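Fumarylacetoacetate hydrolase (Burkholderia xenovorans, PDB 5TI1) probably hydrolyses fumarylacetoacetate to fumarate and acetoacetate, the closing step of phenylalanine and tyrosine breakdown, with a bound divalent metal ion such as magnesium. Local coordinates at residues T152-S156 / Q356-H360; P203-K208 / A263-W269; E226-V232 / L372-I378; F410-G414 / E438-A442. All coordinates share one frame; numbering follows the deposited sequence.

Contact 1 of 4, residues T152-S156 / Q356-H360; sequences TDFYS and QLAHH. With MG (magnesium ion), chain K.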
loop_
_atom_site.group_PDB
_atom_site.type_symbol
_atom_site.label_atom_id
_atom_site.label_comp_id
_atom_site.label_asym_id
_atom_site.label_seq_id
_atom_site.Cartn_x
_atom_site.Cartn_y
_atom_site.Cartn_z
ATOM N N THR B 152 6.673 -1.841 0.368
ATOM C CA THR B 152 6.876 -3.261 0.598
ATOM C C THR B 152 8.063 -3.430 1.534
ATOM O O THR B 152 9.054 -2.704 1.413
ATOM C CB THR B 152 7.163 -3.989 -0.726
ATOM O OG1 THR B 152 6.046 -3.848 -1.614
ATOM C CG2 THR B 152 7.459 -5.460 -0.478
ATOM N N ASP B 153 7.985 -4.391 2.451
ATOM C CA ASP B 153 9.090 -4.615 3.378
ATOM C C ASP B 153 9.512 -6.075 3.344
ATOM O O ASP B 153 8.668 -6.974 3.421
ATOM C CB ASP B 153 8.725 -4.203 4.802
ATOM C CG ASP B 153 9.942 -4.096 5.701
ATOM O OD1 ASP B 153 11.049 -3.777 5.192
ATOM O OD2 ASP B 153 9.786 -4.349 6.911
ATOM N N PHE B 154 10.815 -6.305 3.217
ATOM C CA PHE B 154 11.341 -7.650 3.163
ATOM C C PHE B 154 11.917 -8.028 4.525
ATOM O O PHE B 154 11.611 -7.397 5.547
ATOM C CB PHE B 154 12.355 -7.746 2.016
ATOM C CG PHE B 154 11.717 -7.649 0.661
ATOM C CD1 PHE B 154 11.210 -8.787 0.036
ATOM C CD2 PHE B 154 11.574 -6.418 0.033
ATOM C CE1 PHE B 154 10.589 -8.702 -1.206
ATOM C CE2 PHE B 154 10.950 -6.323 -1.211
ATOM C CZ PHE B 154 10.457 -7.470 -1.828
ATOM N N TYR B 155 12.768 -9.050 4.543
ATOM C CA TYR B 155 13.173 -9.726 5.766
ATOM C C TYR B 155 14.484 -10.441 5.491
ATOM O O TYR B 155 14.659 -11.598 5.877
ATOM C CB TYR B 155 12.081 -10.714 6.183
ATOM C CG TYR B 155 12.149 -11.220 7.602
ATOM C CD1 TYR B 155 11.761 -10.417 8.671
ATOM C CD2 TYR B 155 12.542 -12.520 7.872
ATOM C CE1 TYR B 155 11.795 -10.891 9.962
ATOM C CE2 TYR B 155 12.592 -13.001 9.163
ATOM C CZ TYR B 155 12.214 -12.184 10.206
ATOM O OH TYR B 155 12.259 -12.661 11.493
ATOM N N SER B 156 15.400 -9.771 4.796
ATOM C CA SER B 156 16.420 -10.470 4.023
ATOM C C SER B 156 17.772 -10.526 4.725
ATOM O O SER B 156 18.793 -10.721 4.056
ATOM C CB SER B 156 16.571 -9.829 2.641
ATOM O OG SER B 156 15.389 -9.967 1.859
ATOM N N GLN B 356 15.141 -9.217 -4.535
ATOM C CA GLN B 356 13.893 -8.828 -3.894
ATOM C C GLN B 356 12.880 -8.348 -4.924
ATOM O O GLN B 356 11.714 -8.747 -4.892
ATOM C CB GLN B 356 14.163 -7.749 -2.843
ATOM C CG GLN B 356 14.913 -8.262 -1.619
ATOM C CD GLN B 356 15.431 -7.137 -0.735
ATOM O OE1 GLN B 356 15.687 -6.032 -1.209
ATOM N NE2 GLN B 356 15.587 -7.419 0.554
ATOM N N LEU B 357 13.310 -7.483 -5.845
ATOM C CA LEU B 357 12.401 -6.987 -6.873
ATOM C C LEU B 357 11.971 -8.109 -7.814
ATOM O O LEU B 357 10.797 -8.193 -8.204
ATOM C CB LEU B 357 13.069 -5.861 -7.655
ATOM C CG LEU B 357 12.192 -5.128 -8.666
ATOM C CD1 LEU B 357 10.981 -4.486 -7.959
ATOM C CD2 LEU B 357 13.037 -4.101 -9.421
ATOM N N ALA B 358 12.910 -8.983 -8.176
ATOM C CA ALA B 358 12.586 -10.124 -9.025
ATOM C C ALA B 358 11.510 -10.985 -8.380
ATOM O O ALA B 358 10.509 -11.338 -9.019
ATOM C CB ALA B 358 13.849 -10.941 -9.296
ATOM N N HIS B 359 11.677 -11.294 -7.095
ATOM C CA HIS B 359 10.651 -12.061 -6.403
ATOM C C HIS B 359 9.356 -11.265 -6.267
ATOM O O HIS B 359 8.266 -11.819 -6.457
ATOM C CB HIS B 359 11.157 -12.506 -5.039
ATOM C CG HIS B 359 10.174 -13.340 -4.287
ATOM N ND1 HIS B 359 9.905 -14.650 -4.619
ATOM C CD2 HIS B 359 9.362 -13.039 -3.246
ATOM C CE1 HIS B 359 8.988 -15.127 -3.797
ATOM N NE2 HIS B 359 8.640 -14.170 -2.957
ATOM N N HIS B 360 9.454 -9.966 -5.954
ATOM C CA HIS B 360 8.260 -9.128 -5.819
ATOM C C HIS B 360 7.350 -9.233 -7.043
ATOM O O HIS B 360 6.121 -9.243 -6.914
ATOM C CB HIS B 360 8.661 -7.667 -5.596
ATOM C CG HIS B 360 7.602 -6.838 -4.932
ATOM N ND1 HIS B 360 6.252 -7.063 -5.109
ATOM C CD2 HIS B 360 7.698 -5.788 -4.079
ATOM C CE1 HIS B 360 5.564 -6.184 -4.399
ATOM N NE2 HIS B 360 6.417 -5.397 -3.767
HETATM MG MG MG K . 10.808 -4.346 8.925
#
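Thr152 and His360 meet through a hydrogen bond, OG1 to NE2 at 2.7 Å, in which either atom could be the donor. The hydroxyl reaches the imidazole at its edge, in the ring plane. A second polar link runs from Gln356 NE2 to Ser156 OG (2.9 Å), nearly straight at 163° and lying in the plane of the amide, whose NE2 also makes a weak bond to Ser375 O.

Between the two bonds, Gln356 packs on the Phe154 ring. Gln356 CB sits over the middle of one face of Phe154, 3.8 Å from the ring centroid, as a CH-pi contact. Because the glutamine chain is extended beyond CG (chi2 168°), it slides along that face in the direction opposite to the phenylalanine, and its amide ends up stacked only 19° from parallel with the ring. Phe277 of the second subunit meets the His360 ring as well.

Strand alternation divides the labour: Thr152 and Phe154 turn to helix 353-362, while Asp153 OD2 binds magnesium at 2.3 Å. The two bonds pair polar groups in a buried contact, consistent with the strand that carries Asp153 being held from its helix side.

Contact 2 of 4, residues P203-K208 / A263-W269; sequences PNGQLK and ARDIQQW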
loop_
_atom_site.group_PDB
_atom_site.type_symbol
_atom_site.label_atom_id
_atom_site.label_comp_id
_atom_site.label_asym_id
_atom_site.label_seq_id
_atom_site.Cartn_x
_atom_site.Cartn_y
_atom_site.Cartn_z
ATOM N N PRO B 203 2.143 3.537 20.252
ATOM C CA PRO B 203 0.783 3.057 19.983
ATOM C C PRO B 203 0.158 2.370 21.185
ATOM O O PRO B 203 0.835 1.698 21.965
ATOM C CB PRO B 203 0.988 2.064 18.831
ATOM C CG PRO B 203 2.432 1.593 18.984
ATOM C CD PRO B 203 3.171 2.801 19.488
ATOM N N ASN B 204 -1.148 2.565 21.345
ATOM C CA ASN B 204 -1.954 1.643 22.125
ATOM C C ASN B 204 -2.421 0.504 21.223
ATOM O O ASN B 204 -2.421 0.622 20.001
ATOM C CB ASN B 204 -3.159 2.348 22.738
ATOM C CG ASN B 204 -2.763 3.402 23.749
ATOM O OD1 ASN B 204 -1.972 3.149 24.651
ATOM N ND2 ASN B 204 -3.295 4.599 23.584
ATOM N N GLY B 205 -2.823 -0.600 21.839
ATOM C CA GLY B 205 -3.323 -1.725 21.065
ATOM C C GLY B 205 -3.660 -2.883 21.974
ATOM O O GLY B 205 -3.620 -2.762 23.199
ATOM N N GLN B 206 -3.989 -4.015 21.357
ATOM C CA GLN B 206 -4.279 -5.229 22.110
ATOM C C GLN B 206 -2.979 -5.920 22.497
ATOM O O GLN B 206 -2.113 -6.152 21.648
ATOM C CB GLN B 206 -5.160 -6.184 21.298
ATOM C CG GLN B 206 -6.524 -5.622 20.932
ATOM C CD GLN B 206 -7.543 -6.704 20.599
ATOM O OE1 GLN B 206 -7.388 -7.868 20.985
ATOM N NE2 GLN B 206 -8.598 -6.319 19.880
ATOM N N LEU B 207 -2.852 -6.248 23.776
ATOM C CA LEU B 207 -1.685 -6.915 24.326
ATOM C C LEU B 207 -2.133 -8.219 24.968
ATOM O O LEU B 207 -3.154 -8.256 25.663
ATOM C CB LEU B 207 -0.980 -6.030 25.370
ATOM C CG LEU B 207 -0.717 -4.571 24.994
ATOM C CD1 LEU B 207 -0.204 -3.760 26.202
ATOM C CD2 LEU B 207 0.264 -4.518 23.832
ATOM N N LYS B 208 -1.378 -9.288 24.736
ATOM C CA LYS B 208 -1.685 -10.596 25.312
ATOM C C LYS B 208 -0.662 -10.864 26.405
ATOM O O LYS B 208 0.505 -11.161 26.122
ATOM C CB LYS B 208 -1.681 -11.689 24.246
ATOM C CG LYS B 208 -1.904 -13.107 24.784
ATOM C CD LYS B 208 -3.327 -13.324 25.298
ATOM C CE LYS B 208 -3.537 -14.760 25.787
ATOM N NZ LYS B 208 -2.611 -15.139 26.909
ATOM N N ALA B 263 5.999 -2.369 17.168
ATOM C CA ALA B 263 5.440 -2.633 18.495
ATOM C C ALA B 263 5.356 -4.148 18.644
ATOM O O ALA B 263 4.394 -4.776 18.190
ATOM C CB ALA B 263 4.076 -1.974 18.654
ATOM N N ARG B 264 6.373 -4.743 19.273
ATOM C CA ARG B 264 6.550 -6.187 19.161
ATOM C C ARG B 264 5.534 -6.968 19.973
ATOM O O ARG B 264 5.169 -8.078 19.574
ATOM C CB ARG B 264 7.959 -6.586 19.579
ATOM C CG ARG B 264 8.991 -5.877 18.764
ATOM C CD ARG B 264 10.277 -6.638 18.672
ATOM N NE ARG B 264 11.156 -5.942 17.748
ATOM C CZ ARG B 264 11.102 -6.072 16.430
ATOM N NH1 ARG B 264 10.212 -6.894 15.865
ATOM N NH2 ARG B 264 11.940 -5.375 15.676
ATOM N N ASP B 265 5.072 -6.421 21.102
ATOM C CA ASP B 265 4.033 -7.118 21.853
ATOM C C ASP B 265 2.700 -7.068 21.119
ATOM O O ASP B 265 1.959 -8.056 21.108
ATOM C CB ASP B 265 3.909 -6.563 23.280
ATOM C CG ASP B 265 3.852 -5.039 23.343
ATOM O OD1 ASP B 265 4.013 -4.363 22.311
ATOM O OD2 ASP B 265 3.653 -4.511 24.457
ATOM N N ILE B 266 2.382 -5.933 20.488
ATOM C CA ILE B 266 1.219 -5.878 19.606
ATOM C C ILE B 266 1.380 -6.880 18.466
ATOM O O ILE B 266 0.412 -7.527 18.044
ATOM C CB ILE B 266 1.014 -4.439 19.083
ATOM C CG1 ILE B 266 0.626 -3.501 20.236
ATOM C CG2 ILE B 266 -0.057 -4.385 18.004
ATOM C CD1 ILE B 266 0.353 -2.069 19.799
ATOM N N GLN B 267 2.612 -7.055 17.977
ATOM C CA GLN B 267 2.824 -7.935 16.827
ATOM C C GLN B 267 2.575 -9.388 17.197
ATOM O O GLN B 267 1.914 -10.124 16.453
ATOM C CB GLN B 267 4.241 -7.767 16.270
ATOM C CG GLN B 267 4.505 -8.625 15.019
ATOM C CD GLN B 267 5.923 -8.494 14.473
ATOM O OE1 GLN B 267 6.255 -7.518 13.805
ATOM N NE2 GLN B 267 6.760 -9.493 14.741
ATOM N N GLN B 268 3.110 -9.819 18.341
ATOM C CA GLN B 268 2.996 -11.210 18.764
ATOM C C GLN B 268 1.545 -11.673 18.790
ATOM O O GLN B 268 1.234 -12.798 18.380
ATOM C CB GLN B 268 3.628 -11.380 20.145
ATOM C CG GLN B 268 4.344 -12.694 20.345
ATOM C CD GLN B 268 5.618 -12.776 19.529
ATOM O OE1 GLN B 268 5.591 -13.123 18.349
ATOM N NE2 GLN B 268 6.746 -12.448 20.156
ATOM N N TRP B 269 0.641 -10.807 19.251
ATOM C CA TRP B 269 -0.746 -11.208 19.446
ATOM C C TRP B 269 -1.561 -11.175 18.154
ATOM O O TRP B 269 -2.486 -11.979 17.999
ATOM C CB TRP B 269 -1.380 -10.310 20.510
ATOM C CG TRP B 269 -2.865 -10.443 20.672
ATOM C CD1 TRP B 269 -3.792 -9.448 20.539
ATOM C CD2 TRP B 269 -3.598 -11.627 21.021
ATOM N NE1 TRP B 269 -5.056 -9.935 20.787
ATOM C CE2 TRP B 269 -4.965 -11.270 21.081
ATOM C CE3 TRP B 269 -3.233 -12.950 21.294
ATOM C CZ2 TRP B 269 -5.966 -12.191 21.391
ATOM C CZ3 TRP B 269 -4.230 -13.865 21.606
ATOM C CH2 TRP B 269 -5.581 -13.480 21.648
HETATM O O HOH W 1 -2.135 -6.879 18.941
HETATM O O HOH W 2 0.903 -9.459 23.329
#
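Trp269 receives two residues at the end of strand 200-207 and just beyond it, Gln206 at its edge and Lys208 over a face. Trp269 NE1 donates to Gln206 OE1 (3.1 Å, 164°), with the oxygen in the indole plane but the donor tilted 35° from the carbonyl plane. The other end of this amide, NE2, is held by Tyr313 and Glu181 of the second subunit. Lys208 lays its aliphatic chain across the indole: CB touches CE3 of Trp269 at 3.6 Å, and CD stands 4.2 Å from the centroid of the six-membered ring. The lysine chain bends beyond CB to follow the ring, and NZ goes on to Gln212 O.

Toward the N-terminal ends of both segments, Leu207 CD2 packs on Ile266 CG1 at 3.8 Å, and Ile266 CD1 lies against Gly205 CA (3.9 Å). Two waters bridge the backbones, one from Gln206 O to Ile266 O, the other from Lys208 N to Asp265 O.

Helix 264-270 thus rests on strand 200-207; the axes of residues 204-207 and 264-269 lie 46° apart. Strand 216-219 pairs with that strand, helix 278-281 packs against Ile266, and the second subunit adjoins Gln206 and Trp269.

Contact 3 of 4, residues E226-V232 / L372-I378; sequences ELETGFV and LMGSGTI. With MG (magnesium ion), chain K.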
loop_
_atom_site.group_PDB
_atom_site.type_symbol
_atom_site.label_atom_id
_atom_site.label_comp_id
_atom_site.label_asym_id
_atom_site.label_seq_id
_atom_site.Cartn_x
_atom_site.Cartn_y
_atom_site.Cartn_z
ATOM N N GLU B 226 13.593 -0.869 13.613
ATOM C CA GLU B 226 14.159 -1.848 12.692
ATOM C C GLU B 226 15.046 -1.069 11.740
ATOM O O GLU B 226 14.543 -0.298 10.911
ATOM C CB GLU B 226 13.086 -2.643 11.944
ATOM C CG GLU B 226 12.241 -3.503 12.876
ATOM C CD GLU B 226 11.660 -4.729 12.202
ATOM O OE1 GLU B 226 11.481 -5.759 12.886
ATOM O OE2 GLU B 226 11.385 -4.662 10.995
ATOM N N LEU B 227 16.361 -1.228 11.908
ATOM C CA LEU B 227 17.336 -0.581 11.044
ATOM C C LEU B 227 17.283 -1.221 9.667
ATOM O O LEU B 227 17.511 -2.429 9.534
ATOM C CB LEU B 227 18.742 -0.707 11.632
ATOM C CG LEU B 227 19.877 -0.458 10.631
ATOM C CD1 LEU B 227 19.941 1.000 10.240
ATOM C CD2 LEU B 227 21.204 -0.883 11.235
ATOM N N GLU B 228 16.978 -0.414 8.650
ATOM C CA GLU B 228 16.838 -0.905 7.286
ATOM C C GLU B 228 17.294 0.162 6.302
ATOM O O GLU B 228 17.482 1.328 6.652
ATOM C CB GLU B 228 15.384 -1.273 6.968
ATOM C CG GLU B 228 14.729 -2.212 7.960
ATOM C CD GLU B 228 13.393 -2.709 7.477
ATOM O OE1 GLU B 228 12.580 -3.156 8.312
ATOM O OE2 GLU B 228 13.163 -2.646 6.257
ATOM N N THR B 229 17.443 -0.246 5.048
ATOM C CA THR B 229 17.451 0.689 3.937
ATOM C C THR B 229 16.179 0.504 3.115
ATOM O O THR B 229 15.554 -0.562 3.113
ATOM C CB THR B 229 18.659 0.482 3.028
ATOM O OG1 THR B 229 18.511 -0.773 2.375
ATOM C CG2 THR B 229 19.975 0.485 3.839
ATOM N N GLY B 230 15.799 1.554 2.402
ATOM C CA GLY B 230 14.727 1.412 1.434
ATOM C C GLY B 230 15.203 1.853 0.073
ATOM O O GLY B 230 15.850 2.899 -0.044
ATOM N N PHE B 231 14.931 1.075 -0.967
ATOM C CA PHE B 231 15.219 1.567 -2.301
ATOM C C PHE B 231 13.932 2.004 -2.986
ATOM O O PHE B 231 12.838 1.541 -2.656
ATOM C CB PHE B 231 15.990 0.544 -3.147
ATOM C CG PHE B 231 15.279 -0.768 -3.410
ATOM C CD1 PHE B 231 14.558 -0.966 -4.584
ATOM C CD2 PHE B 231 15.423 -1.840 -2.543
ATOM C CE1 PHE B 231 13.967 -2.198 -4.868
ATOM C CE2 PHE B 231 14.833 -3.077 -2.828
ATOM C CZ PHE B 231 14.108 -3.251 -3.993
ATOM N N VAL B 232 14.074 2.940 -3.916
ATOM C CA VAL B 232 12.949 3.636 -4.523
ATOM C C VAL B 232 12.905 3.266 -6.004
ATOM O O VAL B 232 13.927 3.334 -6.696
ATOM C CB VAL B 232 13.074 5.155 -4.305
ATOM C CG1 VAL B 232 12.077 5.915 -5.145
ATOM C CG2 VAL B 232 12.893 5.499 -2.801
ATOM N N LEU B 372 8.514 2.112 -2.502
ATOM C CA LEU B 372 9.552 2.011 -1.486
ATOM C C LEU B 372 9.680 0.556 -1.065
ATOM O O LEU B 372 8.682 -0.092 -0.727
ATOM C CB LEU B 372 9.205 2.881 -0.275
ATOM C CG LEU B 372 10.170 2.887 0.912
ATOM C CD1 LEU B 372 11.489 3.533 0.522
ATOM C CD2 LEU B 372 9.521 3.620 2.089
ATOM N N MET B 373 10.901 0.045 -1.073
ATOM C CA MET B 373 11.142 -1.364 -0.783
ATOM C C MET B 373 12.144 -1.460 0.360
ATOM O O MET B 373 13.329 -1.148 0.190
ATOM C CB MET B 373 11.609 -2.089 -2.053
ATOM C CG MET B 373 10.647 -1.810 -3.207
ATOM S SD MET B 373 10.289 -3.217 -4.247
ATOM C CE MET B 373 9.021 -2.537 -5.316
ATOM N N GLY B 374 11.654 -1.868 1.529
ATOM C CA GLY B 374 12.507 -1.953 2.700
ATOM C C GLY B 374 13.283 -3.260 2.715
ATOM O O GLY B 374 12.761 -4.323 2.387
ATOM N N SER B 375 14.551 -3.171 3.120
ATOM C CA SER B 375 15.432 -4.330 3.046
ATOM C C SER B 375 15.035 -5.420 4.030
ATOM O O SER B 375 15.376 -6.588 3.815
ATOM C CB SER B 375 16.879 -3.900 3.314
ATOM O OG SER B 375 16.992 -3.322 4.607
ATOM N N GLY B 376 14.310 -5.070 5.084
ATOM C CA GLY B 376 14.295 -5.865 6.291
ATOM C C GLY B 376 15.415 -5.444 7.229
ATOM O O GLY B 376 16.411 -4.852 6.820
ATOM N N THR B 377 15.221 -5.737 8.518
ATOM C CA THR B 377 16.194 -5.377 9.555
ATOM C C THR B 377 17.590 -5.863 9.201
ATOM O O THR B 377 17.802 -7.053 8.981
ATOM C CB THR B 377 15.793 -5.966 10.908
ATOM O OG1 THR B 377 14.482 -5.529 11.261
ATOM C CG2 THR B 377 16.781 -5.515 11.987
ATOM N N ILE B 378 18.545 -4.943 9.173
ATOM C CA ILE B 378 19.919 -5.247 8.790
ATOM C C ILE B 378 20.711 -5.581 10.051
ATOM O O ILE B 378 20.952 -4.716 10.899
ATOM C CB ILE B 378 20.550 -4.075 8.032
ATOM C CG1 ILE B 378 19.687 -3.720 6.819
ATOM C CG2 ILE B 378 21.981 -4.420 7.625
ATOM C CD1 ILE B 378 19.971 -2.359 6.235
HETATM MG MG MG K . 10.808 -4.346 8.925
HETATM O O HOH W 3 16.672 -1.795 0.487
#
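Ser375 OG is gripped twice: it accepts the backbone N-H of Thr229 at 3.1 Å and donates to Gly376 O at 2.8 Å. Its chi1 of 60° sets the hydroxyl between its own backbone N and carbonyl carbon, where it serves both the strand opposite and the turn that follows. Next to it, Glu228 divides its carboxylate between two tasks. OE1 binds magnesium at 2.2 Å, whereas OE2 accepts Gly376 N (2.9 Å) from well above the carboxylate plane, consistent with the Gly376 backbone helping to position this ligand. Glu226 binds magnesium through OE2, while its OE1 forms a salt bridge with Arg264.

Strands 223-233 and 372-374 form an antiparallel ladder within the mixed sheet that carries the metal site, and Asp153 and Asp260 complete the four protein ligands. Gly230 and Gly374 are a non-hydrogen-bonded pair with CA atoms only 4.2 Å apart, followed by the hydrogen-bonded pair Phe231 and Met373.

On the face bearing that pair, Met373 CB lies over the Phe231 ring, 3.5 Å from its centroid, and SD adds an oblique Met-aromatic contact. Beyond the ladder, Ile378 N bonds to Leu227 O at 2.7 Å, and Thr377, a predicted substrate-binding residue, adjoins Glu226.

Contact 4 of 4, residues F410-G414 / E438-A442; sequences FIEDG and EILPA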
loop_
_atom_site.group_PDB
_atom_site.type_symbol
_atom_site.label_atom_id
_atom_site.label_comp_id
_atom_site.label_asym_id
_atom_site.label_seq_id
_atom_site.Cartn_x
_atom_site.Cartn_y
_atom_site.Cartn_z
ATOM N N PHE B 410 13.811 -1.985 25.615
ATOM C CA PHE B 410 13.142 -1.416 24.453
ATOM C C PHE B 410 13.102 0.107 24.591
ATOM O O PHE B 410 13.618 0.675 25.557
ATOM C CB PHE B 410 11.759 -2.051 24.274
ATOM C CG PHE B 410 11.825 -3.491 23.852
ATOM C CD1 PHE B 410 11.989 -3.830 22.511
ATOM C CD2 PHE B 410 11.787 -4.505 24.793
ATOM C CE1 PHE B 410 12.080 -5.163 22.114
ATOM C CE2 PHE B 410 11.878 -5.833 24.414
ATOM C CZ PHE B 410 12.025 -6.170 23.067
ATOM N N ILE B 411 12.521 0.771 23.587
ATOM C CA ILE B 411 12.544 2.230 23.534
ATOM C C ILE B 411 11.605 2.821 24.581
ATOM O O ILE B 411 10.480 2.344 24.782
ATOM C CB ILE B 411 12.158 2.727 22.132
ATOM C CG1 ILE B 411 13.134 2.213 21.066
ATOM C CG2 ILE B 411 12.110 4.250 22.107
ATOM C CD1 ILE B 411 12.586 2.392 19.654
ATOM N N GLU B 412 12.046 3.886 25.227
ATOM C CA GLU B 412 11.253 4.559 26.240
ATOM C C GLU B 412 10.797 5.923 25.730
ATOM O O GLU B 412 11.320 6.446 24.739
ATOM C CB GLU B 412 12.052 4.664 27.550
ATOM C CG GLU B 412 11.778 3.462 28.438
ATOM C CD GLU B 412 12.954 3.043 29.264
ATOM O OE1 GLU B 412 12.982 1.867 29.687
ATOM O OE2 GLU B 412 13.847 3.881 29.502
ATOM N N ASP B 413 9.772 6.468 26.396
ATOM C CA ASP B 413 9.209 7.751 25.997
ATOM C C ASP B 413 10.267 8.844 26.081
ATOM O O ASP B 413 11.075 8.878 27.012
ATOM C CB ASP B 413 8.009 8.104 26.880
ATOM C CG ASP B 413 6.804 7.191 26.642
ATOM O OD1 ASP B 413 6.794 6.413 25.660
ATOM O OD2 ASP B 413 5.849 7.268 27.442
ATOM N N GLY B 414 10.270 9.733 25.088
ATOM C CA GLY B 414 11.262 10.780 25.011
ATOM C C GLY B 414 12.611 10.363 24.443
ATOM O O GLY B 414 13.474 11.234 24.255
ATOM N N GLU B 438 11.580 10.883 17.490
ATOM C CA GLU B 438 11.534 10.915 18.944
ATOM C C GLU B 438 10.150 10.469 19.402
ATOM O O GLU B 438 9.139 10.853 18.811
ATOM C CB GLU B 438 11.892 12.315 19.455
ATOM C CG GLU B 438 11.946 12.442 20.968
ATOM C CD GLU B 438 12.645 13.718 21.425
ATOM O OE1 GLU B 438 11.999 14.553 22.075
ATOM O OE2 GLU B 438 13.842 13.885 21.118
ATOM N N ILE B 439 10.104 9.626 20.431
ATOM C CA ILE B 439 8.881 8.913 20.794
ATOM C C ILE B 439 8.027 9.777 21.720
ATOM O O ILE B 439 8.514 10.310 22.726
ATOM C CB ILE B 439 9.209 7.563 21.453
ATOM C CG1 ILE B 439 9.988 6.666 20.478
ATOM C CG2 ILE B 439 7.928 6.896 21.953
ATOM C CD1 ILE B 439 9.351 6.533 19.122
ATOM N N LEU B 440 6.737 9.926 21.370
ATOM C CA LEU B 440 5.769 10.609 22.216
ATOM C C LEU B 440 5.018 9.603 23.082
ATOM O O LEU B 440 4.791 8.465 22.658
ATOM C CB LEU B 440 4.779 11.389 21.365
ATOM C CG LEU B 440 5.442 12.383 20.410
ATOM C CD1 LEU B 440 4.388 13.155 19.632
ATOM C CD2 LEU B 440 6.354 13.330 21.188
ATOM N N PRO B 441 4.643 9.996 24.305
ATOM C CA PRO B 441 3.874 9.091 25.166
ATOM C C PRO B 441 2.583 8.651 24.490
ATOM O O PRO B 441 1.986 9.383 23.699
ATOM C CB PRO B 441 3.585 9.943 26.410
ATOM C CG PRO B 441 4.635 10.980 26.405
ATOM C CD PRO B 441 4.931 11.274 24.973
ATOM N N ALA B 442 2.161 7.433 24.810
ATOM C CA ALA B 442 0.911 6.931 24.269
ATOM C C ALA B 442 -0.245 7.792 24.762
ATOM O O ALA B 442 -0.163 8.441 25.808
ATOM C CB ALA B 442 0.693 5.469 24.670
HETATM O O HOH W 4 3.541 6.119 26.896
#
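This is a contact of loop with strand, part backbone bond and part side-chain packing, where segment 410-414 leads into strand 416-424 beside the end of strand 429-440. Ile411 and Ile439 supply its buried side. Their side chains cross at about a right angle, CG2 of Ile411 meeting CG1 of Ile439 at 3.6 Å, and both also pack on strand 223-233, through Ile225 and Leu223 respectively.

The backbone is joined by Gly414 N, which donates to Ile439 O at 3.0 Å with an N-H...O angle of 155°. Gly414 adopts a left-handed conformation (phi 80°), in which a side chain would press against the preceding carbonyl oxygen. Ile439 also makes a backbone hydrogen bond with Asp415, so the loop passes straight into the antiparallel pairing of strands 416-424 and 429-440, two successive strands of a beta hairpin; the contact lies at the hairpin's open end, away from the connecting turn. On its other side strand 429-440 runs parallel to strand 200-207.

Toward solvent, Asp413 sets its carboxylate against the strand's exit: OD2 comes within 3.5 Å of Pro441 CA, and OD1 lies 3.9 Å from Ile439 CG2. OD1 forms a salt bridge with Arg202, on strand 200-207. A water donates to Asp413 OD2 (2.6 Å) and accepts from Ala442 N (2.8 Å), bridging loop and strand exit.

From the N terminus, strand 151-154 opens the longest of these loops, which contact 1 closes at helix 353-362. Contact 2 is nested inside it, closing its own loop between strand 200-207 and helix 264-270. Contact 3 opens within both and closes after them, so it crosses contacts 1 and 2. It touches each: strands 151-154 and 372-374 are neighbours in one sheet, segments 152-156 and 226-232 both supply magnesium ligands, and a salt bridge joins contacts 2 and 3. Contact 4 follows in series with a short loop near the C terminus. It touches contact 2 by light packing, and strands 200-207 and 429-440 are neighbours in another sheet. Contacts 1 and 2 both reach the second subunit.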